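Local coordinates for protein carboxypeptidase 1 (Deinococcus radiodurans str. R1, PDB 5GIV) that probably releases amino acids one at a time from the C-terminus of peptides, with broad specificity, as a zinc-dependent M32 metallocarboxypeptidase, at residues 218-223 with 448-453; 260-265 with 311-316; 315-320 with 334-339; 352-357 with 495-500. One frame throughout, in Å; residues are numbered along the deposited sequence.

Following the chain from the N terminus, the first segment used is the end of helix 207-221, which meets the loop 448-453 in contact 1, closing a loop of more than 220 residues. Contact 2 (260-265 with 311-316) is nested inside that loop and sets the zinc-binding helix 257-275 against helix 310-323. Contact 3 (315-320 with 334-339) also lies inside the loop closed by contact 1, beginning where contact 2 ends, since both use helix 310-323 and share Ala315 and Tyr316. Contact 4 follows both in series, opening at 352-357 and closing at 495-500, so it crosses contact 1. Tyr316 joins contacts 1 and 2 through Asp220, while Tyr337 and Leu500 bring contacts 3 and 4 together.

Contact 1 (218-223 with 448-453); sequences IRDYGY and ARKDFS
The last turn of helix 207-221 runs up against the turn between helices 443-448 and 453-464, with the CA atoms of Tyr221 and Phe452 5.7 Å apart and Gly222 leaving the helix at a positive phi. Tyr221 directs the CD1-CE1 edge of its ring onto the centre of one face of Phe452, a T-shaped pair with centroids 4.9 Å apart and planes at 80°. Phe452 CG stands anti to its carbonyl carbon (chi1 -57°), which brings the ring against the Tyr221 edge and the Asp220 carbonyl; its CD2 meets Asp220 O at 3.4 Å. A water ties the backbones together, donating to Asp220 O at 2.8 Å and accepting from Phe452 N at 2.6 Å. Lys450 passes Asp220 with its aliphatic part, CD 3.7 Å from OD2, an oxygen hydrogen-bonded to Tyr316 OH; the lysine NZ stays 5.2 Å from that OD2, too far for an ion pair. Val306 of helix 292-306 touches both aromatic rings, as does Trp302. On the loop side, Lys450 is the C-prime residue of a Schellman motif ending helix 443-448, Asp451 OD1 accepts from Ser453 N in an Asx turn, and Phe452 is the N-cap residue of helix 453-464.

Contact 2 (260-265 with 311-316); sequences ALYSTL and AFWAAY
Trp313 receives the hydroxyl of Tyr262 at the edge of its indole, close to the ring plane, while Phe312 CD1 lies over the rim of one indole face. The Phe312 ring in turn has Tyr316 CD2 over the centre of one face and Trp313 CD2 at its edge; Leu261 CG lies over one face of Tyr262, offset toward the rim. Trp313 NE1 donates to Tyr262 OH at 3.2 Å, a bent bond (138°) with the oxygen 16° out of the indole plane; the same hydroxyl is hydrogen-bonded to Gly307 O. Large side chains bridge the gap, for the axes of 260-265 and 311-316 come no closer than 15.3 Å, their directions 114° apart. Helix 257-275 carries the HExxH motif of the M32 active site, whose His266 and His270 bind zinc together with Glu296. Leu261, its CG anti to the backbone N, and Trp313 reach toward each other from opposite directions, CD2 3.8 Å from CZ2. One turn later Leu265 CD1 meets Phe312 CZ at 4.1 Å; Ile218 touches Leu265 and Tyr221 touches Phe312.

Contact 3 (315-320 with 334-339); sequences AYFGDW and EEMYRA
A Met-aromatic contact joins helix 310-323 to the short helix 333-339 that follows it in the helical M32 fold, away from the zinc site. Met336 is the residue of 334-339 that reaches across, and it meets two rings one turn apart, Phe317 and Trp320. Its CG lies anti to the backbone N (chi1 179°), which carries the chain out toward the neighbouring helix; the chain then bends at both following torsions, folding the thioether back at Trp320. SD sits 4.4 Å from the centroid of the indole five-membered ring, obliquely, 51° off the ring normal, and the two side chains cross at about a right angle. The terminal methyl is modelled at the pyrrole edge, near the ring plane, but so close to NE1 that its exact position is doubtful. Nearer the backbone, Met336 CB rests against Phe317 CE1 at 3.7 Å, and Met336 CG approaches CD1 of the same ring at 4.1 Å. Trp313, whose ring meets that of Trp320 edge-to-face, also touches Met336, and Phe200 and Leu328 from loops pack against the methionine. The indole NE1 of Trp320 is buried by this contact and has no hydrogen-bond partner in the model, so this interface is held by dispersion and sulfur-ring contact, with no hydrogen bond passing between the two segments.

Contact 4 (352-357 with 495-500); sequences ADELTY and GKYGEL
Glu354 OE1 takes two bonds from helix 487-501: Lys496 NZ at 2.7 Å, a salt bridge, and Tyr497 OH at a very short 2.5 Å. The lysine nitrogen approaches on the syn side of the carboxylate, 30° out of its plane, while OE1 lies at the edge of the Tyr497 ring, near its plane, with carboxylate and ring planes 61° apart. Lys496 arrives fully extended and crosses Glu354 at about a right angle; its NZ also binds Asn341 OD1 and Tyr492 OH. Tyr492 OH bonds the other carboxylate oxygen, OE2, so both oxygens are held. A water donates to Tyr497 OH at 2.7 Å and bonds weakly to Glu354 N. Next to this polar cluster Leu355 sits over the centre of one face of Tyr497: its CG stands 4.1 Å from the ring centroid, 6° off the normal, a CH-pi contact, and Leu355 CD2 comes to 3.8 Å from Tyr497 CD1. Leu186 and Val190 of helix 169-193 pack against the leucine. The loop itself is shaped by Asp353, whose OD1 accepts from Leu355 N at 2.6 Å, an Asx turn, and from Thr356 N, which extends it to an Asx motif. With a lysine ammonium and two phenol hydroxyls around it, the buried Glu354 carboxylate is probably stabilised in its charged form.

Contact 1 (218-223 with 448-453)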
loop_
_atom_site.group_PDB
_atom_site.type_symbol
_atom_site.label_atom_id
_atom_site.label_comp_id
_atom_site.label_asym_id
_atom_site.label_seq_id
_atom_site.Cartn_x
_atom_site.Cartn_y
_atom_site.Cartn_z
ATOM N N ILE A 218 10.991 -15.031 13.256
ATOM C CA ILE A 218 10.159 -14.059 13.956
ATOM C C ILE A 218 8.760 -14.615 14.165
ATOM O O ILE A 218 8.067 -14.244 15.121
ATOM C CB ILE A 218 10.125 -12.702 13.225
ATOM C CG1 ILE A 218 9.341 -12.811 11.917
ATOM C CG2 ILE A 218 11.539 -12.160 13.036
ATOM C CD1 ILE A 218 9.218 -11.501 11.173
ATOM N N ARG A 219 8.316 -15.506 13.283
ATOM C CA ARG A 219 7.075 -16.220 13.541
ATOM C C ARG A 219 7.152 -16.962 14.871
ATOM O O ARG A 219 6.239 -16.868 15.695
ATOM C CB ARG A 219 6.775 -17.176 12.388
ATOM C CG ARG A 219 5.475 -17.926 12.525
ATOM C CD ARG A 219 5.717 -19.404 12.741
ATOM N NE ARG A 219 6.025 -20.117 11.497
ATOM C CZ ARG A 219 7.138 -20.811 11.293
ATOM N NH1 ARG A 219 8.049 -20.889 12.248
ATOM N NH2 ARG A 219 7.330 -21.440 10.144
ATOM N N ASP A 220 8.258 -17.686 15.108
ATOM C CA ASP A 220 8.448 -18.346 16.400
ATOM C C ASP A 220 8.576 -17.329 17.524
ATOM O O ASP A 220 8.147 -17.588 18.649
ATOM C CB ASP A 220 9.684 -19.250 16.393
ATOM C CG ASP A 220 9.587 -20.386 15.398
ATOM O OD1 ASP A 220 8.483 -20.633 14.872
ATOM O OD2 ASP A 220 10.619 -21.063 15.186
ATOM N N TYR A 221 9.215 -16.186 17.260
ATOM C CA TYR A 221 9.283 -15.137 18.275
ATOM C C TYR A 221 7.884 -14.777 18.775
ATOM O O TYR A 221 7.677 -14.546 19.972
ATOM C CB TYR A 221 9.979 -13.892 17.710
ATOM C CG TYR A 221 11.504 -13.868 17.772
ATOM C CD1 TYR A 221 12.233 -14.957 18.227
ATOM C CD2 TYR A 221 12.206 -12.732 17.378
ATOM C CE1 TYR A 221 13.628 -14.915 18.280
ATOM C CE2 TYR A 221 13.577 -12.675 17.431
ATOM C CZ TYR A 221 14.291 -13.764 17.884
ATOM O OH TYR A 221 15.668 -13.690 17.935
ATOM N N GLY A 222 6.904 -14.744 17.869
ATOM C CA GLY A 222 5.553 -14.360 18.223
ATOM C C GLY A 222 4.968 -13.298 17.318
ATOM O O GLY A 222 3.882 -12.772 17.598
ATOM N N TYR A 223 5.683 -12.941 16.250
ATOM C CA TYR A 223 5.151 -11.973 15.297
ATOM C C TYR A 223 3.938 -12.571 14.601
ATOM O O TYR A 223 3.975 -13.721 14.156
ATOM C CB TYR A 223 6.209 -11.573 14.273
ATOM C CG TYR A 223 5.762 -10.487 13.320
ATOM C CD1 TYR A 223 5.613 -9.183 13.754
ATOM C CD2 TYR A 223 5.511 -10.765 11.975
ATOM C CE1 TYR A 223 5.208 -8.188 12.887
ATOM C CE2 TYR A 223 5.110 -9.775 11.102
ATOM C CZ TYR A 223 4.960 -8.488 11.563
ATOM O OH TYR A 223 4.562 -7.498 10.707
ATOM N N ALA A 448 16.229 -22.947 22.940
ATOM C CA ALA A 448 16.753 -24.079 22.185
ATOM C C ALA A 448 15.636 -24.942 21.626
ATOM O O ALA A 448 15.865 -25.692 20.673
ATOM C CB ALA A 448 17.680 -24.917 23.063
ATOM N N ARG A 449 14.447 -24.865 22.215
ATOM C CA ARG A 449 13.257 -25.561 21.747
ATOM C C ARG A 449 12.393 -24.700 20.817
ATOM O O ARG A 449 11.268 -25.096 20.490
ATOM C CB ARG A 449 12.436 -26.021 22.960
ATOM C CG ARG A 449 11.402 -27.101 22.681
ATOM C CD ARG A 449 10.778 -27.632 23.976
ATOM N NE ARG A 449 10.024 -26.606 24.705
ATOM C CZ ARG A 449 10.485 -25.952 25.769
ATOM N NH1 ARG A 449 11.700 -26.217 26.238
ATOM N NH2 ARG A 449 9.730 -25.029 26.361
ATOM N N LYS A 450 12.898 -23.530 20.392
ATOM C CA LYS A 450 12.154 -22.571 19.560
ATOM C C LYS A 450 10.892 -22.083 20.262
ATOM O O LYS A 450 9.910 -21.702 19.619
ATOM C CB LYS A 450 11.816 -23.154 18.184
ATOM C CG LYS A 450 13.050 -23.615 17.423
ATOM C CD LYS A 450 12.730 -24.050 16.008
ATOM C CE LYS A 450 13.991 -24.516 15.292
ATOM N NZ LYS A 450 13.732 -25.007 13.912
ATOM N N ASP A 451 10.917 -22.076 21.590
ATOM C CA ASP A 451 9.782 -21.665 22.407
ATOM C C ASP A 451 10.122 -20.345 23.090
ATOM O O ASP A 451 10.908 -20.318 24.046
ATOM C CB ASP A 451 9.452 -22.753 23.426
ATOM C CG ASP A 451 8.365 -22.343 24.389
ATOM O OD1 ASP A 451 7.580 -21.424 24.076
ATOM O OD2 ASP A 451 8.281 -22.959 25.461
ATOM N N PHE A 452 9.492 -19.261 22.635
ATOM C CA PHE A 452 9.733 -17.932 23.185
ATOM C C PHE A 452 8.541 -17.396 23.965
ATOM O O PHE A 452 8.500 -16.200 24.284
ATOM C CB PHE A 452 10.125 -16.964 22.063
ATOM C CG PHE A 452 11.319 -17.411 21.298
ATOM C CD1 PHE A 452 12.595 -17.145 21.778
ATOM C CD2 PHE A 452 11.180 -18.116 20.115
ATOM C CE1 PHE A 452 13.714 -17.572 21.097
ATOM C CE2 PHE A 452 12.299 -18.540 19.417
ATOM C CZ PHE A 452 13.567 -18.269 19.906
ATOM N N SER A 453 7.586 -18.260 24.298
ATOM C CA SER A 453 6.333 -17.805 24.876
ATOM C C SER A 453 6.508 -17.233 26.278
ATOM O O SER A 453 5.785 -16.301 26.656
ATOM C CB SER A 453 5.335 -18.956 24.859
ATOM O OG SER A 453 5.888 -20.091 25.485
HETATM O O HOH W 1 7.706 -19.431 20.768
#

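Contact 2 (260-265 with 311-316)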
loop_
_atom_site.group_PDB
_atom_site.type_symbol
_atom_site.label_atom_id
_atom_site.label_comp_id
_atom_site.label_asym_id
_atom_site.label_seq_id
_atom_site.Cartn_x
_atom_site.Cartn_y
_atom_site.Cartn_z
ATOM N N ALA A 260 20.274 -9.169 6.505
ATOM C CA ALA A 260 18.831 -9.378 6.446
ATOM C C ALA A 260 18.312 -10.010 7.730
ATOM O O ALA A 260 17.298 -9.572 8.288
ATOM C CB ALA A 260 18.475 -10.249 5.240
ATOM N N LEU A 261 19.002 -11.036 8.224
ATOM C CA LEU A 261 18.508 -11.728 9.409
ATOM C C LEU A 261 18.336 -10.764 10.579
ATOM O O LEU A 261 17.270 -10.713 11.209
ATOM C CB LEU A 261 19.443 -12.878 9.784
ATOM C CG LEU A 261 19.047 -13.541 11.101
ATOM C CD1 LEU A 261 17.599 -13.971 11.008
ATOM C CD2 LEU A 261 19.944 -14.745 11.397
ATOM N N TYR A 262 19.368 -9.981 10.883
ATOM C CA TYR A 262 19.306 -9.176 12.092
ATOM C C TYR A 262 18.537 -7.872 11.909
ATOM O O TYR A 262 17.996 -7.356 12.898
ATOM C CB TYR A 262 20.723 -8.975 12.637
ATOM C CG TYR A 262 21.188 -10.279 13.270
ATOM C CD1 TYR A 262 20.663 -10.695 14.492
ATOM C CD2 TYR A 262 22.084 -11.127 12.618
ATOM C CE1 TYR A 262 21.035 -11.897 15.062
ATOM C CE2 TYR A 262 22.463 -12.335 13.186
ATOM C CZ TYR A 262 21.935 -12.709 14.410
ATOM O OH TYR A 262 22.289 -13.896 14.992
ATOM N N SER A 263 18.439 -7.345 10.681
ATOM C CA SER A 263 17.463 -6.291 10.416
ATOM C C SER A 263 16.042 -6.784 10.675
ATOM O O SER A 263 15.218 -6.064 11.253
ATOM C CB SER A 263 17.574 -5.790 8.974
ATOM O OG SER A 263 18.761 -5.055 8.741
ATOM N N THR A 264 15.731 -8.002 10.223
ATOM C CA THR A 264 14.391 -8.542 10.410
ATOM C C THR A 264 14.093 -8.782 11.890
ATOM O O THR A 264 13.035 -8.384 12.387
ATOM C CB THR A 264 14.228 -9.822 9.583
ATOM O OG1 THR A 264 14.237 -9.485 8.192
ATOM C CG2 THR A 264 12.926 -10.535 9.915
ATOM N N LEU A 265 15.035 -9.389 12.624
ATOM C CA LEU A 265 14.812 -9.609 14.051
ATOM C C LEU A 265 14.645 -8.284 14.779
ATOM O O LEU A 265 13.751 -8.131 15.614
ATOM C CB LEU A 265 15.969 -10.411 14.656
ATOM C CG LEU A 265 16.315 -11.771 14.043
ATOM C CD1 LEU A 265 17.292 -12.543 14.922
ATOM C CD2 LEU A 265 15.060 -12.584 13.821
ATOM N N ALA A 311 21.975 -19.818 22.686
ATOM C CA ALA A 311 20.769 -20.641 22.666
ATOM C C ALA A 311 20.011 -20.490 21.352
ATOM O O ALA A 311 19.398 -21.450 20.866
ATOM C CB ALA A 311 19.865 -20.275 23.842
ATOM N N PHE A 312 20.012 -19.287 20.780
ATOM C CA PHE A 312 19.330 -19.063 19.506
ATOM C C PHE A 312 19.880 -19.977 18.419
ATOM O O PHE A 312 19.116 -20.590 17.662
ATOM C CB PHE A 312 19.452 -17.586 19.110
ATOM C CG PHE A 312 18.793 -17.243 17.805
ATOM C CD1 PHE A 312 19.437 -17.474 16.597
ATOM C CD2 PHE A 312 17.522 -16.675 17.787
ATOM C CE1 PHE A 312 18.833 -17.149 15.407
ATOM C CE2 PHE A 312 16.909 -16.345 16.592
ATOM C CZ PHE A 312 17.563 -16.581 15.400
ATOM N N TRP A 313 21.207 -20.066 18.306
ATOM C CA TRP A 313 21.786 -20.852 17.223
ATOM C C TRP A 313 21.785 -22.352 17.516
ATOM O O TRP A 313 21.759 -23.161 16.577
ATOM C CB TRP A 313 23.197 -20.344 16.911
ATOM C CG TRP A 313 23.120 -19.064 16.166
ATOM C CD1 TRP A 313 23.397 -17.815 16.642
ATOM C CD2 TRP A 313 22.659 -18.890 14.822
ATOM N NE1 TRP A 313 23.161 -16.876 15.665
ATOM C CE2 TRP A 313 22.706 -17.510 14.539
ATOM C CE3 TRP A 313 22.220 -19.769 13.828
ATOM C CZ2 TRP A 313 22.337 -16.988 13.299
ATOM C CZ3 TRP A 313 21.851 -19.246 12.590
ATOM C CH2 TRP A 313 21.913 -17.870 12.341
ATOM N N ALA A 314 21.787 -22.751 18.792
ATOM C CA ALA A 314 21.532 -24.157 19.094
ATOM C C ALA A 314 20.190 -24.598 18.532
ATOM O O ALA A 314 20.039 -25.755 18.124
ATOM C CB ALA A 314 21.586 -24.406 20.600
ATOM N N ALA A 315 19.219 -23.685 18.471
ATOM C CA ALA A 315 17.878 -24.006 18.002
ATOM C C ALA A 315 17.738 -23.907 16.488
ATOM O O ALA A 315 17.038 -24.726 15.880
ATOM C CB ALA A 315 16.858 -23.075 18.660
ATOM N N TYR A 316 18.428 -22.956 15.848
ATOM C CA TYR A 316 18.175 -22.661 14.447
ATOM C C TYR A 316 19.307 -23.041 13.505
ATOM O O TYR A 316 19.104 -23.001 12.290
ATOM C CB TYR A 316 17.841 -21.171 14.257
ATOM C CG TYR A 316 16.472 -20.829 14.762
ATOM C CD1 TYR A 316 15.347 -21.212 14.046
ATOM C CD2 TYR A 316 16.293 -20.129 15.945
ATOM C CE1 TYR A 316 14.084 -20.919 14.499
ATOM C CE2 TYR A 316 15.026 -19.825 16.408
ATOM C CZ TYR A 316 13.928 -20.226 15.682
ATOM O OH TYR A 316 12.653 -19.947 16.117
#

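Contact 3 (315-320 with 334-339)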
loop_
_atom_site.group_PDB
_atom_site.type_symbol
_atom_site.label_atom_id
_atom_site.label_comp_id
_atom_site.label_asym_id
_atom_site.label_seq_id
_atom_site.Cartn_x
_atom_site.Cartn_y
_atom_site.Cartn_z
ATOM N N ALA A 315 19.219 -23.685 18.471
ATOM C CA ALA A 315 17.878 -24.006 18.002
ATOM C C ALA A 315 17.738 -23.907 16.488
ATOM O O ALA A 315 17.038 -24.726 15.880
ATOM C CB ALA A 315 16.858 -23.075 18.660
ATOM N N TYR A 316 18.428 -22.956 15.848
ATOM C CA TYR A 316 18.175 -22.661 14.447
ATOM C C TYR A 316 19.307 -23.041 13.505
ATOM O O TYR A 316 19.104 -23.001 12.290
ATOM C CB TYR A 316 17.841 -21.171 14.257
ATOM C CG TYR A 316 16.472 -20.829 14.762
ATOM C CD1 TYR A 316 15.347 -21.212 14.046
ATOM C CD2 TYR A 316 16.293 -20.129 15.945
ATOM C CE1 TYR A 316 14.084 -20.919 14.499
ATOM C CE2 TYR A 316 15.026 -19.825 16.408
ATOM C CZ TYR A 316 13.928 -20.226 15.682
ATOM O OH TYR A 316 12.653 -19.947 16.117
ATOM N N PHE A 317 20.474 -23.434 14.006
ATOM C CA PHE A 317 21.535 -23.784 13.073
ATOM C C PHE A 317 21.099 -24.911 12.148
ATOM O O PHE A 317 21.468 -24.922 10.965
ATOM C CB PHE A 317 22.810 -24.171 13.813
ATOM C CG PHE A 317 23.976 -24.397 12.905
ATOM C CD1 PHE A 317 24.612 -23.326 12.310
ATOM C CD2 PHE A 317 24.431 -25.677 12.635
ATOM C CE1 PHE A 317 25.689 -23.514 11.473
ATOM C CE2 PHE A 317 25.515 -25.879 11.789
ATOM C CZ PHE A 317 26.142 -24.791 11.205
ATOM N N GLY A 318 20.296 -25.850 12.660
ATOM C CA GLY A 318 19.812 -26.932 11.821
ATOM C C GLY A 318 19.027 -26.429 10.626
ATOM O O GLY A 318 19.324 -26.781 9.482
ATOM N N ASP A 319 18.008 -25.600 10.874
ATOM C CA ASP A 319 17.269 -24.999 9.766
ATOM C C ASP A 319 18.194 -24.157 8.895
ATOM O O ASP A 319 18.125 -24.205 7.661
ATOM C CB ASP A 319 16.106 -24.158 10.307
ATOM C CG ASP A 319 15.352 -23.417 9.211
ATOM O OD1 ASP A 319 15.618 -23.660 8.026
ATOM O OD2 ASP A 319 14.455 -22.610 9.519
ATOM N N TRP A 320 19.095 -23.414 9.531
ATOM C CA TRP A 320 20.065 -22.600 8.809
ATOM C C TRP A 320 20.939 -23.460 7.904
ATOM O O TRP A 320 21.067 -23.188 6.703
ATOM C CB TRP A 320 20.907 -21.836 9.830
ATOM C CG TRP A 320 21.869 -20.825 9.299
ATOM C CD1 TRP A 320 23.230 -20.922 9.280
ATOM C CD2 TRP A 320 21.550 -19.540 8.758
ATOM N NE1 TRP A 320 23.775 -19.784 8.753
ATOM C CE2 TRP A 320 22.767 -18.916 8.424
ATOM C CE3 TRP A 320 20.353 -18.858 8.518
ATOM C CZ2 TRP A 320 22.821 -17.644 7.860
ATOM C CZ3 TRP A 320 20.409 -17.596 7.964
ATOM C CH2 TRP A 320 21.632 -17.002 7.643
ATOM N N GLU A 334 28.859 -23.715 16.672
ATOM C CA GLU A 334 29.565 -22.742 17.502
ATOM C C GLU A 334 30.214 -21.649 16.656
ATOM O O GLU A 334 30.330 -20.503 17.102
ATOM C CB GLU A 334 30.603 -23.457 18.379
ATOM C CG GLU A 334 31.519 -22.556 19.223
ATOM C CD GLU A 334 30.803 -21.814 20.366
ATOM O OE1 GLU A 334 31.450 -20.958 21.019
ATOM O OE2 GLU A 334 29.602 -22.087 20.627
ATOM N N GLU A 335 30.668 -21.986 15.448
ATOM C CA GLU A 335 31.304 -20.974 14.617
ATOM C C GLU A 335 30.287 -19.957 14.104
ATOM O O GLU A 335 30.579 -18.761 14.032
ATOM C CB GLU A 335 32.055 -21.641 13.470
ATOM C CG GLU A 335 33.327 -22.319 13.936
ATOM C CD GLU A 335 34.050 -23.045 12.832
ATOM O OE1 GLU A 335 33.406 -23.827 12.108
ATOM O OE2 GLU A 335 35.272 -22.854 12.716
ATOM N N MET A 336 29.078 -20.408 13.778
ATOM C CA MET A 336 28.043 -19.477 13.362
ATOM C C MET A 336 27.660 -18.544 14.504
ATOM O O MET A 336 27.426 -17.349 14.282
ATOM C CB MET A 336 26.826 -20.239 12.843
ATOM C CG MET A 336 25.684 -19.342 12.409
ATOM S SD MET A 336 26.140 -18.296 11.013
ATOM C CE MET A 336 26.520 -19.529 9.798
ATOM N N TYR A 337 27.611 -19.065 15.738
ATOM C CA TYR A 337 27.340 -18.200 16.884
ATOM C C TYR A 337 28.436 -17.158 17.069
ATOM O O TYR A 337 28.148 -15.995 17.382
ATOM C CB TYR A 337 27.176 -19.028 18.159
ATOM C CG TYR A 337 27.377 -18.217 19.422
ATOM C CD1 TYR A 337 26.416 -17.328 19.864
ATOM C CD2 TYR A 337 28.547 -18.340 20.165
ATOM C CE1 TYR A 337 26.608 -16.580 21.013
ATOM C CE2 TYR A 337 28.749 -17.604 21.317
ATOM C CZ TYR A 337 27.781 -16.728 21.738
ATOM O OH TYR A 337 27.989 -15.996 22.884
ATOM N N ARG A 338 29.697 -17.544 16.898
ATOM C CA ARG A 338 30.757 -16.561 17.080
ATOM C C ARG A 338 30.773 -15.545 15.945
ATOM O O ARG A 338 31.092 -14.373 16.171
ATOM C CB ARG A 338 32.114 -17.249 17.196
ATOM C CG ARG A 338 32.182 -18.276 18.306
ATOM C CD ARG A 338 33.469 -19.087 18.216
ATOM N NE ARG A 338 34.470 -18.611 19.161
ATOM C CZ ARG A 338 34.611 -19.104 20.387
ATOM N NH1 ARG A 338 33.820 -20.093 20.797
ATOM N NH2 ARG A 338 35.544 -18.617 21.201
ATOM N N ALA A 339 30.417 -15.967 14.732
ATOM C CA ALA A 339 30.528 -15.086 13.580
ATOM C C ALA A 339 29.526 -13.940 13.618
ATOM O O ALA A 339 29.780 -12.893 13.010
ATOM C CB ALA A 339 30.350 -15.888 12.297
#

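Contact 4 (352-357 with 495-500)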
loop_
_atom_site.group_PDB
_atom_site.type_symbol
_atom_site.label_atom_id
_atom_site.label_comp_id
_atom_site.label_asym_id
_atom_site.label_seq_id
_atom_site.Cartn_x
_atom_site.Cartn_y
_atom_site.Cartn_z
ATOM N N ALA A 352 27.064 -1.024 13.298
ATOM C CA ALA A 352 28.110 -1.179 14.294
ATOM C C ALA A 352 27.740 -2.266 15.297
ATOM O O ALA A 352 26.564 -2.509 15.580
ATOM C CB ALA A 352 28.373 0.152 15.003
ATOM N N ASP A 353 28.768 -2.938 15.808
ATOM C CA ASP A 353 28.616 -4.092 16.688
ATOM C C ASP A 353 28.108 -3.679 18.073
ATOM O O ASP A 353 27.978 -2.496 18.406
ATOM C CB ASP A 353 29.950 -4.805 16.826
ATOM C CG ASP A 353 31.002 -3.910 17.443
ATOM O OD1 ASP A 353 31.011 -3.768 18.680
ATOM O OD2 ASP A 353 31.800 -3.319 16.689
ATOM N N GLU A 354 27.875 -4.691 18.912
ATOM C CA GLU A 354 27.316 -4.452 20.236
ATOM C C GLU A 354 28.230 -3.596 21.104
ATOM O O GLU A 354 27.752 -2.916 22.021
ATOM C CB GLU A 354 27.058 -5.781 20.943
ATOM C CG GLU A 354 25.800 -6.505 20.507
ATOM C CD GLU A 354 25.490 -7.689 21.406
ATOM O OE1 GLU A 354 26.297 -8.642 21.423
ATOM O OE2 GLU A 354 24.450 -7.647 22.105
ATOM N N LEU A 355 29.538 -3.637 20.862
ATOM C CA LEU A 355 30.458 -2.988 21.784
ATOM C C LEU A 355 30.785 -1.551 21.399
ATOM O O LEU A 355 30.946 -0.700 22.280
ATOM C CB LEU A 355 31.750 -3.804 21.905
ATOM C CG LEU A 355 31.615 -5.174 22.568
ATOM C CD1 LEU A 355 32.983 -5.769 22.811
ATOM C CD2 LEU A 355 30.812 -5.062 23.869
ATOM N N THR A 356 30.923 -1.260 20.110
ATOM C CA THR A 356 31.298 0.075 19.667
ATOM C C THR A 356 30.109 0.940 19.268
ATOM O O THR A 356 30.294 2.136 19.022
ATOM C CB THR A 356 32.285 -0.011 18.495
ATOM O OG1 THR A 356 31.626 -0.572 17.355
ATOM C CG2 THR A 356 33.488 -0.886 18.873
ATOM N N TYR A 357 28.894 0.385 19.242
ATOM C CA TYR A 357 27.750 1.123 18.712
ATOM C C TYR A 357 27.573 2.464 19.413
ATOM O O TYR A 357 27.387 3.499 18.762
ATOM C CB TYR A 357 26.469 0.293 18.840
ATOM C CG TYR A 357 25.253 1.010 18.270
ATOM C CD1 TYR A 357 24.491 1.878 19.052
ATOM C CD2 TYR A 357 24.889 0.840 16.943
ATOM C CE1 TYR A 357 23.391 2.533 18.526
ATOM C CE2 TYR A 357 23.792 1.495 16.410
ATOM C CZ TYR A 357 23.054 2.340 17.202
ATOM O OH TYR A 357 21.969 2.972 16.661
ATOM N N GLY A 495 30.099 -10.192 30.328
ATOM C CA GLY A 495 30.012 -11.641 30.398
ATOM C C GLY A 495 30.048 -12.293 29.028
ATOM O O GLY A 495 30.752 -13.284 28.814
ATOM N N LYS A 496 29.275 -11.754 28.083
ATOM C CA LYS A 496 29.190 -12.381 26.768
ATOM C C LYS A 496 30.517 -12.295 26.021
ATOM O O LYS A 496 31.023 -13.305 25.514
ATOM C CB LYS A 496 28.073 -11.725 25.955
ATOM C CG LYS A 496 27.984 -12.221 24.519
ATOM C CD LYS A 496 26.896 -11.469 23.758
ATOM C CE LYS A 496 26.803 -11.971 22.333
ATOM N NZ LYS A 496 25.733 -11.293 21.580
ATOM N N TYR A 497 31.099 -11.097 25.951
ATOM C CA TYR A 497 32.314 -10.906 25.173
ATOM C C TYR A 497 33.555 -11.313 25.945
ATOM O O TYR A 497 34.536 -11.756 25.338
ATOM C CB TYR A 497 32.392 -9.453 24.704
ATOM C CG TYR A 497 31.386 -9.223 23.604
ATOM C CD1 TYR A 497 30.086 -8.822 23.893
ATOM C CD2 TYR A 497 31.716 -9.486 22.276
ATOM C CE1 TYR A 497 29.160 -8.654 22.884
ATOM C CE2 TYR A 497 30.797 -9.329 21.266
ATOM C CZ TYR A 497 29.527 -8.910 21.568
ATOM O OH TYR A 497 28.621 -8.762 20.549
ATOM N N GLY A 498 33.522 -11.217 27.274
ATOM C CA GLY A 498 34.589 -11.811 28.057
ATOM C C GLY A 498 34.760 -13.286 27.757
ATOM O O GLY A 498 35.883 -13.773 27.623
ATOM N N GLU A 499 33.649 -14.007 27.598
ATOM C CA GLU A 499 33.720 -15.441 27.342
ATOM C C GLU A 499 33.989 -15.760 25.874
ATOM O O GLU A 499 34.622 -16.780 25.577
ATOM C CB GLU A 499 32.428 -16.119 27.802
ATOM C CG GLU A 499 32.541 -17.630 27.955
ATOM C CD GLU A 499 32.191 -18.382 26.679
ATOM O OE1 GLU A 499 31.175 -18.020 26.041
ATOM O OE2 GLU A 499 32.927 -19.330 26.310
ATOM N N LEU A 500 33.523 -14.911 24.949
ATOM C CA LEU A 500 33.760 -15.153 23.528
ATOM C C LEU A 500 35.228 -14.978 23.173
ATOM O O LEU A 500 35.788 -15.786 22.423
ATOM C CB LEU A 500 32.903 -14.218 22.671
ATOM C CG LEU A 500 31.538 -14.731 22.209
ATOM C CD1 LEU A 500 30.681 -13.597 21.684
ATOM C CD2 LEU A 500 31.707 -15.803 21.146
HETATM O O HOH W 2 28.881 -7.840 18.006
#